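Local coordinates for BPH (Thiobacillus denitrificans, PDB 5OVS), which probably degrades proteins as a bacterial relative of the proteasome, its subunits assembling into a tetradecameric double ring, at residues T4-D9 against A150-P155; R11-A16 against A161-G166; A114-I119 against F184-S189. One frame throughout, in Å; residues are numbered along the deposited sequence.

Interaction 1 (T4-D9 against A150-P155); sequences TIVRKD and AAYRAP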
ATOM      1  N   THR K   4     -37.745   0.968  16.016  1.00 26.18           N
ATOM      2  CA  THR K   4     -38.194   2.220  16.583  1.00 26.43           C
ATOM      3  C   THR K   4     -38.738   2.027  17.999  1.00 27.61           C
ATOM      4  O   THR K   4     -39.177   0.929  18.402  1.00 27.43           O
ATOM      5  CB  THR K   4     -39.274   2.885  15.717  1.00 26.02           C
ATOM      6  OG1 THR K   4     -40.393   2.003  15.599  1.00 26.09           O
ATOM      7  CG2 THR K   4     -38.731   3.213  14.303  1.00 25.80           C
ATOM      8  N   ILE K   5     -38.700   3.111  18.755  1.00 27.71           N
ATOM      9  CA  ILE K   5     -39.183   3.077  20.104  1.00 28.25           C
ATOM     10  C   ILE K   5     -39.805   4.431  20.432  1.00 29.33           C
ATOM     11  O   ILE K   5     -39.276   5.472  20.057  1.00 29.61           O
ATOM     12  CB  ILE K   5     -38.052   2.690  21.069  1.00 27.68           C
ATOM     13  CG1 ILE K   5     -38.645   2.182  22.381  1.00 27.65           C
ATOM     14  CG2 ILE K   5     -37.077   3.844  21.248  1.00 27.11           C
ATOM     15  CD1 ILE K   5     -37.670   1.396  23.209  1.00 27.87           C
ATOM     16  N   VAL K   6     -40.959   4.394  21.088  1.00 30.64           N
ATOM     17  CA  VAL K   6     -41.773   5.581  21.295  1.00 31.18           C
ATOM     18  C   VAL K   6     -42.461   5.541  22.660  1.00 32.69           C
ATOM     19  O   VAL K   6     -42.929   4.493  23.137  1.00 32.75           O
ATOM     20  CB  VAL K   6     -42.834   5.736  20.200  1.00 30.85           C
ATOM     21  CG1 VAL K   6     -43.648   7.001  20.430  1.00 31.25           C
ATOM     22  CG2 VAL K   6     -42.186   5.752  18.819  1.00 30.62           C
ATOM     23  N   ARG K   7     -42.521   6.724  23.251  1.00 34.00           N
ATOM     24  CA  ARG K   7     -43.084   6.965  24.545  1.00 35.79           C
ATOM     25  C   ARG K   7     -44.076   8.113  24.360  1.00 36.40           C
ATOM     26  O   ARG K   7     -43.679   9.221  24.020  1.00 37.79           O
ATOM     27  CB  ARG K   7     -41.920   7.383  25.436  1.00 37.08           C
ATOM     28  CG  ARG K   7     -42.230   7.526  26.905  1.00 39.14           C
ATOM     29  CD  ARG K   7     -41.284   8.517  27.561  1.00 39.37           C
ATOM     30  NE  ARG K   7     -41.877   8.979  28.810  1.00 40.56           N
ATOM     31  CZ  ARG K   7     -41.465   8.650  30.028  1.00 40.97           C
ATOM     32  NH1 ARG K   7     -40.411   7.863  30.210  1.00 40.16           N
ATOM     33  NH2 ARG K   7     -42.111   9.135  31.080  1.00 42.28           N
ATOM     34  N   LYS K   8     -45.367   7.869  24.535  1.00 36.59           N
ATOM     35  CA  LYS K   8     -46.340   8.942  24.339  1.00 36.81           C
ATOM     36  C   LYS K   8     -47.644   8.645  25.032  1.00 37.32           C
ATOM     37  O   LYS K   8     -48.160   7.540  24.921  1.00 36.50           O
ATOM     38  CB  LYS K   8     -46.608   9.165  22.850  1.00 36.59           C
ATOM     39  CG  LYS K   8     -47.707  10.174  22.578  1.00 37.26           C
ATOM     40  CD  LYS K   8     -47.969  10.371  21.096  1.00 37.87           C
ATOM     41  CE  LYS K   8     -49.154  11.305  20.891  1.00 39.02           C
ATOM     42  NZ  LYS K   8     -49.375  11.679  19.466  1.00 40.21           N
ATOM     43  N   ASP K   9     -48.171   9.653  25.731  1.00 37.94           N
ATOM     44  CA  ASP K   9     -49.460   9.572  26.434  1.00 39.57           C
ATOM     45  C   ASP K   9     -49.600   8.388  27.407  1.00 39.26           C
ATOM     46  O   ASP K   9     -50.617   7.692  27.394  1.00 39.25           O
ATOM     47  CB  ASP K   9     -50.619   9.550  25.425  1.00 40.25           C
ATOM     48  CG  ASP K   9     -50.726  10.826  24.618  1.00 40.45           C
ATOM     49  OD1 ASP K   9     -50.363  11.906  25.121  1.00 40.77           O
ATOM     50  OD2 ASP K   9     -51.206  10.748  23.476  1.00 41.79           O
ATOM     51  N   ALA K 150     -42.262  14.138  12.375  1.00 31.72           N
ATOM     52  CA  ALA K 150     -43.453  14.724  11.769  1.00 32.18           C
ATOM     53  C   ALA K 150     -44.760  14.290  12.417  1.00 33.15           C
ATOM     54  O   ALA K 150     -45.716  15.049  12.423  1.00 34.58           O
ATOM     55  CB  ALA K 150     -43.497  14.381  10.296  1.00 31.98           C
ATOM     56  N   ALA K 151     -44.810  13.075  12.945  1.00 33.28           N
ATOM     57  CA  ALA K 151     -46.060  12.477  13.412  1.00 33.76           C
ATOM     58  C   ALA K 151     -46.197  12.380  14.933  1.00 33.84           C
ATOM     59  O   ALA K 151     -47.249  11.991  15.436  1.00 33.71           O
ATOM     60  CB  ALA K 151     -46.192  11.085  12.814  1.00 34.04           C
ATOM     61  N   TYR K 152     -45.145  12.715  15.666  1.00 33.88           N
ATOM     62  CA  TYR K 152     -45.143  12.484  17.105  1.00 34.88           C
ATOM     63  C   TYR K 152     -46.273  13.226  17.803  1.00 37.26           C
ATOM     64  O   TYR K 152     -46.930  12.691  18.699  1.00 38.04           O
ATOM     65  CB  TYR K 152     -43.804  12.892  17.718  1.00 33.69           C
ATOM     66  CG  TYR K 152     -43.709  12.567  19.184  1.00 33.07           C
ATOM     67  CD1 TYR K 152     -43.802  11.253  19.633  1.00 33.28           C
ATOM     68  CD2 TYR K 152     -43.521  13.566  20.119  1.00 32.97           C
ATOM     69  CE1 TYR K 152     -43.711  10.946  20.982  1.00 33.62           C
ATOM     70  CE2 TYR K 152     -43.442  13.281  21.464  1.00 33.51           C
ATOM     71  CZ  TYR K 152     -43.536  11.974  21.899  1.00 33.64           C
ATOM     72  OH  TYR K 152     -43.432  11.718  23.246  1.00 33.15           O
ATOM     73  N   ARG K 153     -46.513  14.455  17.370  1.00 39.19           N
ATOM     74  CA  ARG K 153     -47.515  15.283  17.998  1.00 41.97           C
ATOM     75  C   ARG K 153     -48.833  15.303  17.240  1.00 41.25           C
ATOM     76  O   ARG K 153     -49.686  16.109  17.552  1.00 44.69           O
ATOM     77  CB  ARG K 153     -46.963  16.693  18.188  1.00 44.80           C
ATOM     78  CG  ARG K 153     -45.677  16.686  18.994  1.00 48.13           C
ATOM     79  CD  ARG K 153     -45.143  18.075  19.301  1.00 52.41           C
ATOM     80  NE  ARG K 153     -44.425  18.087  20.582  1.00 56.96           N
ATOM     81  CZ  ARG K 153     -43.162  17.696  20.772  1.00 58.87           C
ATOM     82  NH1 ARG K 153     -42.415  17.245  19.760  1.00 60.52           N
ATOM     83  NH2 ARG K 153     -42.635  17.763  21.992  1.00 58.92           N
ATOM     84  N   ALA K 154     -49.025  14.417  16.273  1.00 39.50           N
ATOM     85  CA  ALA K 154     -50.332  14.285  15.646  1.00 39.82           C
ATOM     86  C   ALA K 154     -51.267  13.639  16.655  1.00 39.93           C
ATOM     87  O   ALA K 154     -50.976  12.568  17.158  1.00 38.78           O
ATOM     88  CB  ALA K 154     -50.255  13.441  14.388  1.00 39.83           C
ATOM     89  N   PRO K 155     -52.398  14.291  16.958  1.00 41.65           N
ATOM     90  CA  PRO K 155     -53.227  13.808  18.069  1.00 41.36           C
ATOM     91  C   PRO K 155     -53.940  12.486  17.813  1.00 41.29           C
ATOM     92  O   PRO K 155     -54.262  11.770  18.762  1.00 41.63           O
ATOM     93  CB  PRO K 155     -54.243  14.937  18.282  1.00 42.74           C
ATOM     94  CG  PRO K 155     -54.189  15.796  17.055  1.00 43.00           C
ATOM     95  CD  PRO K 155     -52.845  15.597  16.435  1.00 41.90           C
TER
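Tyr152 carries this contact, bringing the edge of its ring and its hydroxyl to the end of strand 3-8 from the turn that follows helix 141-151. With CG anti to the backbone N (chi1 -175°), the ring reaches back to the strand, where its OH donates to Arg7 O at 2.6 Å, almost along the C=O axis. The same carbonyl oxygen lies near the plane of the ring, as does Val6 CG1, which touches Tyr152 CE1 at 4.0 Å from the edge. Lys8 CB approaches that carbon obliquely, CB to Tyr152 CE1 being 3.9 Å. This is the close-packed part. Beyond it Lys8 runs fully extended past the tyrosine, and NZ donates to Tyr152 O at 2.8 Å from above the carbonyl plane; Ala154 O lies 2.9 Å from Lys8 NZ, and Leu157 O also takes a hydrogen bond from this ammonium. Main-chain oxygens of the type I turn Ala151-Ala154 and of the loop beyond thus gather round one positive charge. The looser side belongs to Arg153, exposed and pointing away from the strand, with one face of its guanidinium resting over Tyr152 CD2 at the rim. A leucine in place of Tyr152 would probably leave the turn less firmly fixed to the strand, since the hydroxyl bond to Arg7 O would be gone. Deeper in, Val6 packs on Met148 of helix 141-151 and Ala163 of helix 159-173, while Phe134 of the adjoining strand 134-137 meets the tyrosine ring, so the contact fastens the connection between helices 141-151 and 159-173 to the end of strand 3-8.

Interaction 2 (R11-A16 against A161-G166); sequences RIAIAA and AVARLG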
ATOM      1  N   ARG K  11     -48.042   5.616  27.449  1.00 40.13           N
ATOM      2  CA  ARG K  11     -47.957   4.366  26.703  1.00 40.02           C
ATOM      3  C   ARG K  11     -46.560   4.265  26.098  1.00 37.28           C
ATOM      4  O   ARG K  11     -45.996   5.274  25.695  1.00 36.46           O
ATOM      5  CB  ARG K  11     -48.977   4.389  25.568  1.00 42.50           C
ATOM      6  CG  ARG K  11     -50.386   3.973  25.940  1.00 45.46           C
ATOM      7  CD  ARG K  11     -50.545   2.501  25.647  1.00 48.99           C
ATOM      8  NE  ARG K  11     -51.923   2.034  25.627  1.00 52.98           N
ATOM      9  CZ  ARG K  11     -52.617   1.736  24.524  1.00 57.33           C
ATOM     10  NH1 ARG K  11     -52.094   1.858  23.299  1.00 57.60           N
ATOM     11  NH2 ARG K  11     -53.873   1.316  24.647  1.00 61.41           N
ATOM     12  N   ILE K  12     -46.026   3.049  26.006  1.00 35.22           N
ATOM     13  CA  ILE K  12     -44.714   2.821  25.422  1.00 33.14           C
ATOM     14  C   ILE K  12     -44.872   1.826  24.291  1.00 32.25           C
ATOM     15  O   ILE K  12     -45.542   0.812  24.450  1.00 31.64           O
ATOM     16  CB  ILE K  12     -43.710   2.320  26.479  1.00 33.53           C
ATOM     17  CG1 ILE K  12     -43.222   3.496  27.327  1.00 34.04           C
ATOM     18  CG2 ILE K  12     -42.530   1.610  25.837  1.00 33.18           C
ATOM     19  CD1 ILE K  12     -42.484   3.099  28.591  1.00 34.56           C
ATOM     20  N   ALA K  13     -44.270   2.130  23.140  1.00 31.06           N
ATOM     21  CA  ALA K  13     -44.318   1.225  21.998  1.00 30.11           C
ATOM     22  C   ALA K  13     -42.951   0.994  21.398  1.00 29.30           C
ATOM     23  O   ALA K  13     -42.027   1.774  21.604  1.00 28.65           O
ATOM     24  CB  ALA K  13     -45.266   1.738  20.939  1.00 29.97           C
ATOM     25  N   ILE K  14     -42.837  -0.111  20.673  1.00 29.19           N
ATOM     26  CA  ILE K  14     -41.587  -0.515  20.057  1.00 29.00           C
ATOM     27  C   ILE K  14     -41.924  -1.265  18.774  1.00 29.82           C
ATOM     28  O   ILE K  14     -42.882  -2.051  18.742  1.00 30.32           O
ATOM     29  CB  ILE K  14     -40.716  -1.349  21.031  1.00 28.84           C
ATOM     30  CG1 ILE K  14     -39.335  -1.615  20.432  1.00 28.00           C
ATOM     31  CG2 ILE K  14     -41.401  -2.654  21.438  1.00 29.53           C
ATOM     32  CD1 ILE K  14     -38.345  -2.201  21.411  1.00 27.67           C
ATOM     33  N   ALA K  15     -41.184  -0.981  17.699  1.00 30.13           N
ATOM     34  CA  ALA K  15     -41.462  -1.622  16.410  1.00 29.69           C
ATOM     35  C   ALA K  15     -40.203  -2.013  15.652  1.00 29.30           C
ATOM     36  O   ALA K  15     -39.099  -1.620  16.012  1.00 29.11           O
ATOM     37  CB  ALA K  15     -42.341  -0.726  15.556  1.00 29.35           C
ATOM     38  N   ALA K  16     -40.381  -2.813  14.612  1.00 29.74           N
ATOM     39  CA  ALA K  16     -39.270  -3.245  13.778  1.00 30.75           C
ATOM     40  C   ALA K  16     -39.803  -3.704  12.444  1.00 31.26           C
ATOM     41  O   ALA K  16     -40.934  -4.175  12.352  1.00 32.45           O
ATOM     42  CB  ALA K  16     -38.486  -4.371  14.439  1.00 30.68           C
ATOM     43  N   ALA K 161     -48.699   3.647  16.800  1.00 33.35           N
ATOM     44  CA  ALA K 161     -48.880   4.132  15.439  1.00 32.89           C
ATOM     45  C   ALA K 161     -47.695   4.965  14.991  1.00 31.99           C
ATOM     46  O   ALA K 161     -47.308   4.929  13.826  1.00 31.73           O
ATOM     47  CB  ALA K 161     -50.166   4.943  15.340  1.00 33.33           C
ATOM     48  N   VAL K 162     -47.112   5.714  15.919  1.00 31.67           N
ATOM     49  CA  VAL K 162     -45.936   6.519  15.601  1.00 31.08           C
ATOM     50  C   VAL K 162     -44.692   5.644  15.396  1.00 30.69           C
ATOM     51  O   VAL K 162     -43.901   5.878  14.457  1.00 30.23           O
ATOM     52  CB  VAL K 162     -45.681   7.596  16.664  1.00 30.82           C
ATOM     53  CG1 VAL K 162     -44.401   8.353  16.358  1.00 30.42           C
ATOM     54  CG2 VAL K 162     -46.867   8.555  16.717  1.00 31.20           C
ATOM     55  N   ALA K 163     -44.525   4.646  16.263  1.00 29.93           N
ATOM     56  CA  ALA K 163     -43.406   3.702  16.164  1.00 29.82           C
ATOM     57  C   ALA K 163     -43.476   2.933  14.862  1.00 29.92           C
ATOM     58  O   ALA K 163     -42.479   2.789  14.170  1.00 28.86           O
ATOM     59  CB  ALA K 163     -43.422   2.734  17.334  1.00 29.85           C
ATOM     60  N   ARG K 164     -44.675   2.458  14.527  1.00 31.16           N
ATOM     61  CA  ARG K 164     -44.888   1.722  13.283  1.00 31.89           C
ATOM     62  C   ARG K 164     -44.634   2.614  12.087  1.00 31.93           C
ATOM     63  O   ARG K 164     -43.988   2.204  11.132  1.00 32.55           O
ATOM     64  CB  ARG K 164     -46.308   1.169  13.206  1.00 32.11           C
ATOM     65  CG  ARG K 164     -46.582   0.043  14.186  1.00 32.26           C
ATOM     66  CD  ARG K 164     -48.051  -0.317  14.163  1.00 32.58           C
ATOM     67  NE  ARG K 164     -48.425  -0.888  12.877  1.00 32.66           N
ATOM     68  CZ  ARG K 164     -48.143  -2.132  12.485  1.00 33.07           C
ATOM     69  NH1 ARG K 164     -47.479  -2.972  13.273  1.00 32.46           N
ATOM     70  NH2 ARG K 164     -48.519  -2.537  11.279  1.00 33.61           N
ATOM     71  N   LEU K 165     -45.152   3.830  12.131  1.00 31.84           N
ATOM     72  CA  LEU K 165     -44.975   4.736  11.010  1.00 32.31           C
ATOM     73  C   LEU K 165     -43.485   4.944  10.734  1.00 31.43           C
ATOM     74  O   LEU K 165     -43.080   5.062   9.587  1.00 31.44           O
ATOM     75  CB  LEU K 165     -45.696   6.067  11.251  1.00 32.90           C
ATOM     76  CG  LEU K 165     -45.717   7.010  10.037  1.00 34.14           C
ATOM     77  CD1 LEU K 165     -46.526   6.415   8.895  1.00 34.86           C
ATOM     78  CD2 LEU K 165     -46.270   8.378  10.403  1.00 34.76           C
ATOM     79  N   GLY K 166     -42.673   4.971  11.787  1.00 31.08           N
ATOM     80  CA  GLY K 166     -41.238   5.143  11.644  1.00 30.38           C
ATOM     81  C   GLY K 166     -40.618   4.051  10.806  1.00 30.09           C
ATOM     82  O   GLY K 166     -39.748   4.289   9.977  1.00 30.33           O
TER
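Three alanine methyls bring strand 11-16 and helix 159-173 together, and having no rotamers they leave the backbones to set the fit. Ala13 and Ala15, two apart on the strand, turn their CB atoms to the helix, and Ala163 turns its own back between them: Ala163 CB lies 4.2 Å from Ala13 CB and 4.0 Å from Ala15 CB. The Ala15 methyl also sits against the helix backbone, its CB 3.8 Å from Ala163 O. Segment axes come within 7.2 Å and run nearly parallel, 20° apart, so helix and strand travel side by side. Longer side chains are steered elsewhere. Ile14, with CG1 anti to the backbone N, points from the opposite face of the strand toward Ile5 and Phe184. Arg164 stands at the flank: chi1 of -70° sets CG anti to the carbonyl carbon, chi2 keeps the chain extended, and a bend at chi3 (66°) turns the guanidinium so that NH1 reaches Ser183 OG in the neighbouring strand 182-187 and Val181 O just before it. Val162, CG1 anti to its backbone N, leans on Leu157 instead. Ala163 O is not left to the methyl alone, because Thr4 OG1 of strand 3-8 hydrogen-bonds to it. The contact is consistent with the helix-on-sheet packing of the Ntn-hydrolase sandwich of proteasome subunits. Chemically the interface is purely apolar between side chains: small methyls permit the short axis separation by close fit, while polar bonds from Thr4 and Arg164 tie the helix to the strands on either side.

Interaction 3 (A114-I119 against F184-S189); sequences ANPRGI and FVMELS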
ATOM      1  N   ALA K 114     -37.573  -1.533  25.344  1.00 28.48           N
ATOM      2  CA  ALA K 114     -38.815  -0.984  25.856  1.00 30.25           C
ATOM      3  C   ALA K 114     -39.250  -1.781  27.080  1.00 32.11           C
ATOM      4  O   ALA K 114     -39.331  -2.995  27.038  1.00 30.91           O
ATOM      5  CB  ALA K 114     -39.889  -1.053  24.791  1.00 30.22           C
ATOM      6  N   ASN K 115     -39.522  -1.094  28.179  1.00 35.94           N
ATOM      7  CA  ASN K 115     -40.234  -1.720  29.301  1.00 39.24           C
ATOM      8  C   ASN K 115     -41.051  -0.690  30.077  1.00 40.23           C
ATOM      9  O   ASN K 115     -40.853   0.515  29.904  1.00 39.78           O
ATOM     10  CB  ASN K 115     -39.270  -2.502  30.202  1.00 41.05           C
ATOM     11  CG  ASN K 115     -38.312  -1.609  30.967  1.00 42.00           C
ATOM     12  OD1 ASN K 115     -38.711  -0.841  31.843  1.00 44.51           O
ATOM     13  ND2 ASN K 115     -37.031  -1.743  30.667  1.00 41.67           N
ATOM     14  N   PRO K 116     -41.979  -1.155  30.934  1.00 41.34           N
ATOM     15  CA  PRO K 116     -42.826  -0.196  31.627  1.00 40.65           C
ATOM     16  C   PRO K 116     -42.084   0.979  32.277  1.00 38.99           C
ATOM     17  O   PRO K 116     -42.656   2.067  32.387  1.00 39.17           O
ATOM     18  CB  PRO K 116     -43.535  -1.060  32.679  1.00 42.69           C
ATOM     19  CG  PRO K 116     -43.654  -2.391  32.023  1.00 43.30           C
ATOM     20  CD  PRO K 116     -42.383  -2.544  31.223  1.00 42.26           C
ATOM     21  N   ARG K 117     -40.833   0.791  32.690  1.00 36.05           N
ATOM     22  CA  ARG K 117     -40.132   1.861  33.391  1.00 35.48           C
ATOM     23  C   ARG K 117     -39.355   2.837  32.496  1.00 33.36           C
ATOM     24  O   ARG K 117     -38.698   3.733  33.000  1.00 32.59           O
ATOM     25  CB  ARG K 117     -39.286   1.277  34.529  1.00 37.08           C
ATOM     26  CG  ARG K 117     -40.189   0.740  35.646  1.00 39.23           C
ATOM     27  CD  ARG K 117     -39.635  -0.412  36.476  1.00 40.03           C
ATOM     28  NE  ARG K 117     -39.120  -1.563  35.719  1.00 41.17           N
ATOM     29  CZ  ARG K 117     -39.858  -2.448  35.047  1.00 41.47           C
ATOM     30  NH1 ARG K 117     -41.180  -2.330  34.973  1.00 43.16           N
ATOM     31  NH2 ARG K 117     -39.255  -3.453  34.423  1.00 40.92           N
ATOM     32  N   GLY K 118     -39.441   2.681  31.177  1.00 31.95           N
ATOM     33  CA  GLY K 118     -38.881   3.679  30.261  1.00 30.89           C
ATOM     34  C   GLY K 118     -38.487   3.101  28.921  1.00 30.02           C
ATOM     35  O   GLY K 118     -38.570   1.899  28.706  1.00 29.38           O
ATOM     36  N   ILE K 119     -38.038   3.969  28.018  1.00 29.96           N
ATOM     37  CA  ILE K 119     -37.491   3.529  26.746  1.00 29.18           C
ATOM     38  C   ILE K 119     -36.007   3.876  26.650  1.00 29.91           C
ATOM     39  O   ILE K 119     -35.579   4.973  27.003  1.00 31.52           O
ATOM     40  CB  ILE K 119     -38.278   4.098  25.569  1.00 29.06           C
ATOM     41  CG1 ILE K 119     -38.352   5.630  25.621  1.00 28.85           C
ATOM     42  CG2 ILE K 119     -39.681   3.511  25.560  1.00 29.10           C
ATOM     43  CD1 ILE K 119     -38.660   6.246  24.271  1.00 28.59           C
ATOM     44  N   PHE K 184     -45.031  -3.865  19.464  1.00 36.94           N
ATOM     45  CA  PHE K 184     -45.615  -4.175  20.750  1.00 39.13           C
ATOM     46  C   PHE K 184     -45.892  -2.870  21.462  1.00 39.37           C
ATOM     47  O   PHE K 184     -45.207  -1.877  21.212  1.00 40.13           O
ATOM     48  CB  PHE K 184     -44.654  -5.022  21.584  1.00 39.82           C
ATOM     49  CG  PHE K 184     -44.404  -6.386  21.011  1.00 40.66           C
ATOM     50  CD1 PHE K 184     -43.482  -6.564  19.994  1.00 39.81           C
ATOM     51  CD2 PHE K 184     -45.095  -7.495  21.484  1.00 41.20           C
ATOM     52  CE1 PHE K 184     -43.252  -7.823  19.457  1.00 40.00           C
ATOM     53  CE2 PHE K 184     -44.855  -8.758  20.954  1.00 41.15           C
ATOM     54  CZ  PHE K 184     -43.932  -8.922  19.941  1.00 40.08           C
ATOM     55  N   VAL K 185     -46.889  -2.877  22.342  1.00 38.85           N
ATOM     56  CA  VAL K 185     -47.233  -1.709  23.134  1.00 38.93           C
ATOM     57  C   VAL K 185     -47.465  -2.127  24.588  1.00 40.61           C
ATOM     58  O   VAL K 185     -47.925  -3.240  24.863  1.00 39.54           O
ATOM     59  CB  VAL K 185     -48.467  -0.974  22.547  1.00 38.95           C
ATOM     60  CG1 VAL K 185     -49.739  -1.782  22.723  1.00 39.00           C
ATOM     61  CG2 VAL K 185     -48.621   0.417  23.155  1.00 39.23           C
ATOM     62  N   MET K 186     -47.115  -1.237  25.512  1.00 41.94           N
ATOM     63  CA  MET K 186     -47.312  -1.482  26.935  1.00 43.11           C
ATOM     64  C   MET K 186     -47.566  -0.179  27.670  1.00 42.95           C
ATOM     65  O   MET K 186     -47.335   0.912  27.130  1.00 40.15           O
ATOM     66  CB  MET K 186     -46.087  -2.182  27.522  1.00 44.55           C
ATOM     67  CG  MET K 186     -44.875  -1.280  27.693  1.00 45.96           C
ATOM     68  SD  MET K 186     -43.302  -2.158  27.616  1.00 47.91           S
ATOM     69  CE  MET K 186     -43.201  -2.375  25.837  1.00 47.36           C
ATOM     70  N   GLU K 187     -48.023  -0.306  28.912  1.00 43.84           N
ATOM     71  CA  GLU K 187     -48.334   0.849  29.737  1.00 45.13           C
ATOM     72  C   GLU K 187     -47.060   1.372  30.418  1.00 42.88           C
ATOM     73  O   GLU K 187     -46.211   0.594  30.856  1.00 41.03           O
ATOM     74  CB  GLU K 187     -49.399   0.491  30.787  1.00 48.31           C
ATOM     75  CG  GLU K 187     -50.652  -0.193  30.240  1.00 51.85           C
ATOM     76  CD  GLU K 187     -51.331   0.588  29.116  1.00 55.01           C
ATOM     77  OE1 GLU K 187     -52.327   1.299  29.387  1.00 59.15           O
ATOM     78  OE2 GLU K 187     -50.873   0.493  27.959  1.00 54.43           O
ATOM     79  N   LEU K 188     -46.925   2.697  30.474  1.00 41.13           N
ATOM     80  CA  LEU K 188     -45.891   3.341  31.263  1.00 39.93           C
ATOM     81  C   LEU K 188     -46.258   3.114  32.719  1.00 40.97           C
ATOM     82  O   LEU K 188     -47.393   3.364  33.121  1.00 41.62           O
ATOM     83  CB  LEU K 188     -45.875   4.830  30.960  1.00 39.76           C
ATOM     84  CG  LEU K 188     -44.867   5.709  31.694  1.00 39.62           C
ATOM     85  CD1 LEU K 188     -43.463   5.426  31.195  1.00 39.68           C
ATOM     86  CD2 LEU K 188     -45.211   7.182  31.507  1.00 39.19           C
ATOM     87  N   SER K 189     -45.320   2.628  33.517  1.00 41.04           N
ATOM     88  CA  SER K 189     -45.651   2.274  34.887  1.00 42.46           C
ATOM     89  C   SER K 189     -45.867   3.554  35.691  1.00 43.66           C
ATOM     90  O   SER K 189     -45.317   4.603  35.357  1.00 42.27           O
ATOM     91  CB  SER K 189     -44.576   1.378  35.509  1.00 42.56           C
ATOM     92  OG  SER K 189     -43.368   2.079  35.685  1.00 41.90           O
TER
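Met186 and Pro116 meet crosswise, the thioether chain lying at about a right angle to the proline ring. Met186 holds CG between its backbone N and carbonyl carbon, the crowded position (chi1 74°), which raises the side chain from strand 182-187 toward the hairpin; the bend at chi3 then carries CE over to Ala114 of strand 111-115. SD nestles against backbone as much as side chain, 3.5 Å from Asn115 CA and 3.7 Å from Pro116 CD, while Met186 CE ends on Ala114 CB at 3.7 Å. On the other side of the proline, Pro116 CB faces Ser189 CB at 3.9 Å, and Glu187 O makes a CA-H...O contact with Pro116 CA between these two neighbours. The polar grip falls on Pro116 O. Ser189 N donates to it at 2.9 Å in a nearly straight bond (173° at the hydrogen), arriving from above the carbonyl plane. Ser189 OG, also in the crowded position, turns back to add a weak bond to the same oxygen. Leu188 CD1 comes up to this oxygen as well, 3.7 Å from Pro116 O.

The hairpin itself is a type I turn from Asn115 to Gly118, with an Asx turn inside it: Asn115 OD1 accepts from Arg117 N at 2.8 Å in the carbonyl plane, and lies over one face of the Arg117 guanidinium. That guanidinium forms salt bridges with Asp72 and Asp43, just as Glu187 pairs with Arg11 away from the hairpin. The chemistry therefore divides: the thioether, the Ala114 methyl and the proline ring make an apolar seam between the two sheets of the sandwich, whereas one turn carbonyl, gripped by the chain leaving strand 182-187, supplies the directional bond that fixes the tip of the hairpin.

Interactions 1 and 2 lie on the helix-facing side of the four-stranded sheet, their centres about 8 Å apart; the centre of interaction 3 lies about 14 Å from that of the first and about 12 Å from that of the second, where this sheet meets the five-stranded one. Strands 3-8, 11-16 and 182-187 are neighbours in the first sheet, so each contact uses one of them. The segments alternate along the chain: two N-terminal strands come first, then hairpin 114-119, the helical segments 150-155 and 161-166, and finally segment 184-189. Together they join one helix layer and both sheets of the layered sandwich, as in proteasome subunits, linking the N-terminal strands to distant later parts.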